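PDB 6LZI: DNA mismatch repair protein MutL, which probably binds and hydrolyses ATP through a Bergerat-fold ATPase region as part of DNA mismatch repair, and is captured here with bound ADP. Local coordinates for residues Y170-P175 and E201-T206; S195-V200 and Q205-E210. One frame throughout, in Å; residues are numbered along the deposited sequence.

Both contacts use helix 196-204, and their centres lie about 7 Å apart. Contact 1 sets the helix's C-terminal part against helix 156-173 beside the eight-stranded ATPase sheet; contact 2 ties its N-terminal half to the start of strand 209-213, an outer strand of the five-stranded sheet. Among the polar links between them, Arg199 NH1 probably donates to Ala171 O at 3.0 Å, Thr208 N probably donates to Glu201 OE1 at 2.9 Å, and the same OE1 forms a salt bridge with Lys197 NZ. None of their residues belongs to the ADP pocket. Tyr170 touches helix 16-29, which carries the pocket residues Asn26 and Ser27.

Contact 1: residues Y170-P175 and E201-T206; sequences YALTNP and EEVFQT
Leu172 fits against Val203 and Phe204 in a helix-to-helix packing that joins the Bergerat-type ATPase region to the S5-like region of MutL. The contact is made by apolar side chains, with 152 Å² buried, and Leu172 and Val203 are the closest backbone pair, CA to CA 7.6 Å. In Leu172, chi1 of -75° sets CG beside the backbone N and chi2 of 162° places the two methyls. Both meet the CE2 side of the Phe204 ring: CD1, oblique to the ring, is 3.6 Å from CE2, and CD2 is 3.7 Å from the same atom. CD2 also packs 3.9 Å from Val203 CG2. The Leu172 and Phe204 side chains cross at about a right angle. Ala171 adds a looser touch, its CB 4.4 Å from Val203 CG2. Leu191 of strand 186-191 meets both Ala171 and Val203, and Phe204 rests on Leu260 and Val262 of the other sheet, so the contact bridges two sheets. Within 170-175, Asn174 ND2 donates to Tyr170 O at 3.0 Å, in the carbonyl plane and on a lone pair; Thr173 N is that oxygen's second donor. Val203 CG1 sits 3.6 Å above the Phe204 ring plane, over its centre.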
loop_
_atom_site.group_PDB
_atom_site.type_symbol
_atom_site.label_atom_id
_atom_site.label_comp_id
_atom_site.label_asym_id
_atom_site.label_seq_id
_atom_site.Cartn_x
_atom_site.Cartn_y
_atom_site.Cartn_z
ATOM N N TYR A 170 -2.634 2.755 1.958
ATOM C CA TYR A 170 -2.571 1.599 2.853
ATOM C C TYR A 170 -2.299 2.020 4.308
ATOM O O TYR A 170 -2.812 1.419 5.271
ATOM C CB TYR A 170 -1.420 0.696 2.414
ATOM C CG TYR A 170 -1.737 -0.189 1.258
ATOM C CD1 TYR A 170 -2.618 -1.187 1.396
ATOM C CD2 TYR A 170 -1.063 -0.064 0.042
ATOM C CE1 TYR A 170 -2.895 -2.038 0.379
ATOM C CE2 TYR A 170 -1.330 -0.937 -1.021
ATOM C CZ TYR A 170 -2.274 -1.910 -0.821
ATOM O OH TYR A 170 -2.568 -2.854 -1.789
ATOM N N ALA A 171 -1.464 3.024 4.499
ATOM C CA ALA A 171 -1.259 3.397 5.888
ATOM C C ALA A 171 -2.525 3.978 6.517
ATOM O O ALA A 171 -2.745 3.813 7.737
ATOM C CB ALA A 171 -0.176 4.453 6.079
ATOM N N LEU A 172 -3.339 4.654 5.716
ATOM C CA LEU A 172 -4.552 5.220 6.296
ATOM C C LEU A 172 -5.585 4.184 6.733
ATOM O O LEU A 172 -6.441 4.532 7.570
ATOM C CB LEU A 172 -5.171 6.209 5.315
ATOM C CG LEU A 172 -4.399 7.563 5.227
ATOM C CD1 LEU A 172 -4.759 8.380 3.938
ATOM C CD2 LEU A 172 -4.526 8.468 6.448
ATOM N N THR A 173 -5.563 2.953 6.211
ATOM C CA THR A 173 -6.505 1.936 6.658
ATOM C C THR A 173 -5.856 0.863 7.497
ATOM O O THR A 173 -6.503 -0.120 7.826
ATOM C CB THR A 173 -7.182 1.273 5.467
ATOM O OG1 THR A 173 -6.205 0.855 4.502
ATOM C CG2 THR A 173 -8.071 2.322 4.842
ATOM N N ASN A 174 -4.581 1.015 7.799
ATOM C CA ASN A 174 -3.867 0.021 8.571
ATOM C C ASN A 174 -3.062 0.691 9.652
ATOM O O ASN A 174 -1.830 0.683 9.601
ATOM C CB ASN A 174 -2.968 -0.784 7.636
ATOM C CG ASN A 174 -3.764 -1.707 6.748
ATOM O OD1 ASN A 174 -4.184 -2.780 7.192
ATOM N ND2 ASN A 174 -4.009 -1.277 5.479
ATOM N N PRO A 175 -3.723 1.339 10.610
ATOM C CA PRO A 175 -2.961 2.134 11.563
ATOM C C PRO A 175 -2.178 1.264 12.512
ATOM O O PRO A 175 -1.262 1.781 13.111
ATOM C CB PRO A 175 -4.042 2.979 12.282
ATOM C CG PRO A 175 -5.199 2.171 12.197
ATOM C CD PRO A 175 -5.176 1.549 10.813
ATOM N N GLU A 201 -3.046 12.025 11.158
ATOM C CA GLU A 201 -2.359 13.280 11.373
ATOM C C GLU A 201 -0.894 13.179 10.951
ATOM O O GLU A 201 -0.343 14.138 10.391
ATOM C CB GLU A 201 -2.569 13.689 12.811
ATOM C CG GLU A 201 -4.016 14.091 12.982
ATOM C CD GLU A 201 -4.398 14.498 14.366
ATOM O OE1 GLU A 201 -5.496 15.042 14.501
ATOM O OE2 GLU A 201 -3.597 14.322 15.309
ATOM N N GLU A 202 -0.267 12.028 11.220
ATOM C CA GLU A 202 1.107 11.810 10.758
ATOM C C GLU A 202 1.167 11.863 9.237
ATOM O O GLU A 202 2.074 12.489 8.669
ATOM C CB GLU A 202 1.649 10.473 11.279
ATOM C CG GLU A 202 1.855 10.401 12.781
ATOM C CD GLU A 202 2.789 11.488 13.320
ATOM O OE1 GLU A 202 3.885 11.737 12.751
ATOM O OE2 GLU A 202 2.386 12.111 14.306
ATOM N N VAL A 203 0.197 11.209 8.563
ATOM C CA VAL A 203 0.192 11.128 7.090
ATOM C C VAL A 203 0.056 12.514 6.482
ATOM O O VAL A 203 0.776 12.870 5.544
ATOM C CB VAL A 203 -0.937 10.205 6.593
ATOM C CG1 VAL A 203 -1.235 10.407 4.985
ATOM C CG2 VAL A 203 -0.621 8.743 6.871
ATOM N N PHE A 204 -0.898 13.297 6.963
ATOM C CA PHE A 204 -1.172 14.586 6.333
ATOM C C PHE A 204 -0.469 15.769 6.988
ATOM O O PHE A 204 -0.632 16.902 6.511
ATOM C CB PHE A 204 -2.681 14.811 6.258
ATOM C CG PHE A 204 -3.338 13.864 5.292
ATOM C CD1 PHE A 204 -3.157 13.998 3.910
ATOM C CD2 PHE A 204 -4.001 12.771 5.782
ATOM C CE1 PHE A 204 -3.713 13.058 3.034
ATOM C CE2 PHE A 204 -4.557 11.822 4.978
ATOM C CZ PHE A 204 -4.424 11.948 3.548
ATOM N N GLN A 205 0.303 15.531 8.055
ATOM C CA GLN A 205 1.076 16.542 8.763
ATOM C C GLN A 205 0.216 17.740 9.192
ATOM O O GLN A 205 0.559 18.902 8.983
ATOM C CB GLN A 205 2.272 16.987 7.905
ATOM C CG GLN A 205 3.110 15.803 7.471
ATOM C CD GLN A 205 4.559 16.142 7.293
ATOM O OE1 GLN A 205 4.915 17.282 7.005
ATOM N NE2 GLN A 205 5.420 15.153 7.489
ATOM N N THR A 206 -0.927 17.441 9.807
ATOM C CA THR A 206 -1.785 18.496 10.278
ATOM C C THR A 206 -2.641 17.915 11.386
ATOM O O THR A 206 -2.807 16.698 11.484
ATOM C CB THR A 206 -2.644 19.052 9.143
ATOM O OG1 THR A 206 -3.400 20.159 9.626
ATOM C CG2 THR A 206 -3.550 17.934 8.610
#

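Contact 2: residues S195-V200 and Q205-E210; sequences SLKERV and QTKTEE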
loop_
_atom_site.group_PDB
_atom_site.type_symbol
_atom_site.label_atom_id
_atom_site.label_comp_id
_atom_site.label_asym_id
_atom_site.label_seq_id
_atom_site.Cartn_x
_atom_site.Cartn_y
_atom_site.Cartn_z
ATOM N N SER A 195 -2.945 5.105 16.837
ATOM C CA SER A 195 -4.371 5.139 16.702
ATOM C C SER A 195 -4.677 5.650 15.305
ATOM O O SER A 195 -3.791 6.158 14.603
ATOM C CB SER A 195 -4.991 6.067 17.730
ATOM O OG SER A 195 -4.713 7.404 17.354
ATOM N N LEU A 196 -5.906 5.480 14.897
ATOM C CA LEU A 196 -6.270 5.946 13.552
ATOM C C LEU A 196 -6.085 7.455 13.432
ATOM O O LEU A 196 -5.517 7.948 12.438
ATOM C CB LEU A 196 -7.701 5.546 13.176
ATOM C CG LEU A 196 -8.248 5.973 11.800
ATOM C CD1 LEU A 196 -7.396 5.481 10.682
ATOM C CD2 LEU A 196 -9.714 5.546 11.600
ATOM N N LYS A 197 -6.588 8.211 14.420
ATOM C CA LYS A 197 -6.461 9.665 14.359
ATOM C C LYS A 197 -5.000 10.104 14.344
ATOM O O LYS A 197 -4.630 10.994 13.569
ATOM C CB LYS A 197 -7.219 10.320 15.529
ATOM C CG LYS A 197 -7.300 11.834 15.342
ATOM C CD LYS A 197 -8.112 12.442 16.453
ATOM C CE LYS A 197 -8.618 13.767 16.030
ATOM N NZ LYS A 197 -7.561 14.589 16.570
ATOM N N GLU A 198 -4.149 9.464 15.154
ATOM C CA GLU A 198 -2.712 9.740 15.106
ATOM C C GLU A 198 -2.135 9.430 13.733
ATOM O O GLU A 198 -1.274 10.178 13.230
ATOM C CB GLU A 198 -1.954 8.941 16.159
ATOM C CG GLU A 198 -2.196 9.467 17.527
ATOM C CD GLU A 198 -2.077 8.399 18.601
ATOM O OE1 GLU A 198 -1.730 7.219 18.300
ATOM O OE2 GLU A 198 -2.338 8.757 19.772
ATOM N N ARG A 199 -2.627 8.341 13.103
ATOM C CA ARG A 199 -2.106 7.915 11.807
ATOM C C ARG A 199 -2.532 8.887 10.702
ATOM O O ARG A 199 -1.715 9.276 9.854
ATOM C CB ARG A 199 -2.595 6.493 11.522
ATOM C CG ARG A 199 -2.368 5.968 10.089
ATOM C CD ARG A 199 -0.886 6.070 9.679
ATOM N NE ARG A 199 -0.056 5.221 10.529
ATOM C CZ ARG A 199 0.169 3.929 10.350
ATOM N NH1 ARG A 199 -0.352 3.184 9.359
ATOM N NH2 ARG A 199 1.026 3.349 11.176
ATOM N N VAL A 200 -3.778 9.348 10.741
ATOM C CA VAL A 200 -4.191 10.389 9.808
ATOM C C VAL A 200 -3.305 11.607 9.929
ATOM O O VAL A 200 -2.909 12.196 8.927
ATOM C CB VAL A 200 -5.668 10.745 10.042
ATOM C CG1 VAL A 200 -6.057 11.891 9.154
ATOM C CG2 VAL A 200 -6.440 9.527 9.596
ATOM N N GLN A 205 0.303 15.531 8.055
ATOM C CA GLN A 205 1.076 16.542 8.763
ATOM C C GLN A 205 0.216 17.740 9.192
ATOM O O GLN A 205 0.559 18.902 8.983
ATOM C CB GLN A 205 2.272 16.987 7.905
ATOM C CG GLN A 205 3.110 15.803 7.471
ATOM C CD GLN A 205 4.559 16.142 7.293
ATOM O OE1 GLN A 205 4.915 17.282 7.005
ATOM N NE2 GLN A 205 5.420 15.153 7.489
ATOM N N THR A 206 -0.927 17.441 9.807
ATOM C CA THR A 206 -1.785 18.496 10.278
ATOM C C THR A 206 -2.641 17.915 11.386
ATOM O O THR A 206 -2.807 16.698 11.484
ATOM C CB THR A 206 -2.644 19.052 9.143
ATOM O OG1 THR A 206 -3.400 20.159 9.626
ATOM C CG2 THR A 206 -3.550 17.934 8.610
ATOM N N LYS A 207 -3.189 18.804 12.204
ATOM C CA LYS A 207 -4.130 18.428 13.241
ATOM C C LYS A 207 -5.534 18.385 12.659
ATOM O O LYS A 207 -5.900 19.219 11.831
ATOM C CB LYS A 207 -4.067 19.419 14.407
ATOM C CG LYS A 207 -5.238 19.302 15.321
ATOM C CD LYS A 207 -5.225 17.959 16.023
ATOM C CE LYS A 207 -6.269 17.906 17.089
ATOM N NZ LYS A 207 -6.189 16.572 17.728
ATOM N N THR A 208 -6.293 17.374 13.059
ATOM C CA THR A 208 -7.626 17.166 12.544
ATOM C C THR A 208 -8.624 17.154 13.684
ATOM O O THR A 208 -8.281 16.945 14.848
ATOM C CB THR A 208 -7.767 15.849 11.745
ATOM O OG1 THR A 208 -7.713 14.731 12.630
ATOM C CG2 THR A 208 -6.699 15.685 10.578
ATOM N N GLU A 209 -9.874 17.342 13.304
ATOM C CA GLU A 209 -11.024 17.167 14.177
ATOM C C GLU A 209 -11.743 15.938 13.666
ATOM O O GLU A 209 -11.911 15.777 12.439
ATOM C CB GLU A 209 -11.982 18.358 14.154
ATOM C CG GLU A 209 -13.191 18.153 15.065
ATOM C CD GLU A 209 -14.108 19.382 15.141
ATOM O OE1 GLU A 209 -15.079 19.359 15.940
ATOM O OE2 GLU A 209 -13.847 20.373 14.417
ATOM N N GLU A 210 -12.102 15.057 14.594
ATOM C CA GLU A 210 -12.797 13.828 14.272
ATOM C C GLU A 210 -14.300 14.064 14.383
ATOM O O GLU A 210 -14.778 14.531 15.410
ATOM C CB GLU A 210 -12.349 12.736 15.244
ATOM C CG GLU A 210 -13.081 11.417 15.109
ATOM C CD GLU A 210 -12.460 10.327 15.952
ATOM O OE1 GLU A 210 -11.544 10.613 16.746
ATOM O OE2 GLU A 210 -12.885 9.170 15.795
#
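Lys197 has CG anti to its backbone N (chi1 -170°) and runs extended toward Thr208 until chi4, at -94°, bends the ammonium off that line; Lys207 curls at chi2 (66°), which turns its modelled amine back toward that of Lys197 although its CB points away. The setting is a helix-to-strand turn: helix 196-204 ends, Gln205 takes a positive phi, and the chain returns alongside the helix. Lys197 NZ donates to Thr208 O at 3.0 Å, from above the carbonyl plane and so not onto a lone pair. Its methylene chain slides past the Thr208 side chain in the opposite direction, CE lying 3.6 Å from OG1. Lys197 CD packs 3.9 Å from Glu210 OE1, but NZ stays 5.6 Å from that oxygen, and the carboxylate pairs through OE2 with Arg221. About one turn along the helix, Val200 CG1 meets Thr208 CG2 at 4.1 Å, the side chains crossing at about a right angle. A reciprocal capping box starts the helix: Glu198 N donates to Ser195 OG at 3.1 Å and Ser195 N to Glu198 OE1 at 2.8 Å. The modelled 2.7 Å between Lys197 NZ and Lys207 NZ pairs two donors, so the amine placement is doubtful. Glu201 forms a salt bridge with Lys197 and a long, weak ion pair with Lys207, which implies that its carboxylate probably offsets the positive charge gathered here.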